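Local coordinates for ribonuclease VapC2 (Rickettsia felis, PDB 3ZVK), which cleaves single-stranded RNA as the magnesium-dependent PIN-domain toxin of a type II toxin-antitoxin pair, whose partner is VapB2, at residues Tyr80-Arg85 with Leu100-Ser104. The protein carries 1 engineered substitution. Residues are numbered along the deposited sequence; the frame is centred on the assembly and turned at random.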
# COMPACT_ATOMS: atom_id res chain seq x y z
N TYR A 80 -14.26 22.08 9.57
CA TYR A 80 -14.42 22.86 10.79
C TYR A 80 -13.46 24.02 10.85
O TYR A 80 -13.88 25.12 11.21
CB TYR A 80 -14.33 21.97 12.04
CG TYR A 80 -15.38 20.88 12.03
CD1 TYR A 80 -16.71 21.15 12.34
CD2 TYR A 80 -15.06 19.59 11.61
CE1 TYR A 80 -17.68 20.15 12.31
CE2 TYR A 80 -16.03 18.59 11.56
CZ TYR A 80 -17.34 18.87 11.91
OH TYR A 80 -18.29 17.89 11.89
N TYR A 81 -12.20 23.80 10.43
CA TYR A 81 -11.17 24.84 10.33
C TYR A 81 -11.61 25.98 9.39
O TYR A 81 -11.48 27.15 9.75
CB TYR A 81 -9.83 24.24 9.82
CG TYR A 81 -8.78 25.28 9.51
CD1 TYR A 81 -7.93 25.75 10.50
CD2 TYR A 81 -8.63 25.79 8.23
CE1 TYR A 81 -6.94 26.69 10.22
CE2 TYR A 81 -7.66 26.76 7.94
CZ TYR A 81 -6.81 27.19 8.94
OH TYR A 81 -5.85 28.12 8.67
N GLY A 82 -12.08 25.62 8.19
CA GLY A 82 -12.54 26.56 7.18
C GLY A 82 -13.66 27.44 7.67
O GLY A 82 -13.63 28.65 7.47
N GLU A 83 -14.65 26.82 8.36
CA GLU A 83 -15.81 27.51 8.91
C GLU A 83 -15.44 28.43 10.08
O GLU A 83 -15.91 29.57 10.13
CB GLU A 83 -16.90 26.49 9.33
CG GLU A 83 -17.58 25.81 8.16
CD GLU A 83 -18.54 26.69 7.37
OE1 GLU A 83 -19.69 26.89 7.84
OE2 GLU A 83 -18.16 27.15 6.27
N LEU A 84 -14.60 27.94 11.00
CA LEU A 84 -14.13 28.67 12.18
C LEU A 84 -13.27 29.89 11.80
O LEU A 84 -13.51 30.99 12.30
CB LEU A 84 -13.38 27.71 13.13
CG LEU A 84 -12.78 28.29 14.42
CD1 LEU A 84 -13.85 28.96 15.28
CD2 LEU A 84 -12.05 27.22 15.22
N ARG A 85 -12.29 29.71 10.90
CA ARG A 85 -11.40 30.79 10.45
C ARG A 85 -12.19 31.91 9.81
O ARG A 85 -11.96 33.08 10.13
CB ARG A 85 -10.31 30.26 9.51
CG ARG A 85 -9.24 31.30 9.27
CD ARG A 85 -8.02 30.76 8.59
NE ARG A 85 -7.29 31.85 7.95
CZ ARG A 85 -6.24 31.68 7.15
NH1 ARG A 85 -5.79 30.47 6.88
NH2 ARG A 85 -5.67 32.73 6.59
N LEU A 100 -5.82 27.92 15.85
CA LEU A 100 -6.99 27.75 14.99
C LEU A 100 -7.10 26.24 14.53
O LEU A 100 -8.18 25.65 14.60
CB LEU A 100 -6.86 28.67 13.77
CG LEU A 100 -8.11 29.37 13.22
CD1 LEU A 100 -9.16 29.59 14.27
CD2 LEU A 100 -7.76 30.73 12.64
N LEU A 101 -5.96 25.61 14.16
CA LEU A 101 -5.90 24.20 13.75
C LEU A 101 -6.22 23.29 14.93
O LEU A 101 -6.99 22.34 14.80
CB LEU A 101 -4.51 23.85 13.15
CG LEU A 101 -4.21 24.37 11.72
CD1 LEU A 101 -2.75 24.30 11.41
CD2 LEU A 101 -4.92 23.55 10.68
N ILE A 102 -5.62 23.61 16.10
CA ILE A 102 -5.79 22.91 17.37
C ILE A 102 -7.25 22.92 17.79
O ILE A 102 -7.76 21.85 18.13
CB ILE A 102 -4.81 23.49 18.46
CG1 ILE A 102 -3.36 23.05 18.14
CG2 ILE A 102 -5.20 23.03 19.88
CD1 ILE A 102 -2.27 24.10 18.50
N ALA A 103 -7.93 24.09 17.73
CA ALA A 103 -9.34 24.30 18.09
C ALA A 103 -10.26 23.53 17.16
O ALA A 103 -11.17 22.84 17.63
CB ALA A 103 -9.68 25.79 18.08
N SER A 104 -9.98 23.59 15.84
CA SER A 104 -10.70 22.88 14.76
C SER A 104 -10.71 21.39 15.02
O SER A 104 -11.72 20.73 14.78
CB SER A 104 -10.00 23.11 13.42
OG SER A 104 -10.03 24.48 13.08
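Leu100 O is gripped by two donors of Ser104, the residue that meets Tyr81 across the contact. Ser104 OG gives its proton to Leu100 O at 2.7 Å, while Ser104 N completes the ordinary helical bond; the two donors reach the carbonyl from opposite faces of its plane. With OG set beside its own backbone N, the hydroxyl bends back along its helix, which satisfies it in a buried place and leaves the oxygen lying against Tyr81, 3.3 Å from Tyr81 CB and close to the plane of the ring at its edge. Tyr81 CA and Ser104 CA, 4.9 Å apart, are the closest pair of CA atoms between the segments.

With CG anti to the backbone N (chi1 172°), the Tyr81 ring is carried obliquely across Leu101, with Leu101 CD2 3.7 Å from Tyr81 CD1. The tyrosine hydroxyl, lying 24° off the guanidinium plane of Arg85, accepts a bond from Arg85 NH1 at 3.0 Å. Leu100 divides its two methyls: CD1 meets Leu84 CG at 3.8 Å, and CD2 touches Arg85 CG at 3.7 Å, the arginine chain passing at about a right angle. Arg85 NE also salt-bridges Glu89, and its guanidinium makes a cation-pi contact with Tyr46 of the second VapC2 subunit.

The segment axes, on helices 75-90 and 97-109 of the PIN domain, pass 9.0 Å apart with their N-to-C directions at 121°. Leu101 continues onto Ile39 of helix 38-50 and onto Leu101 of the second subunit, while Ala103 rests on Phe121, in the loop between strands 112-115 and 128-131 of the parallel sheet.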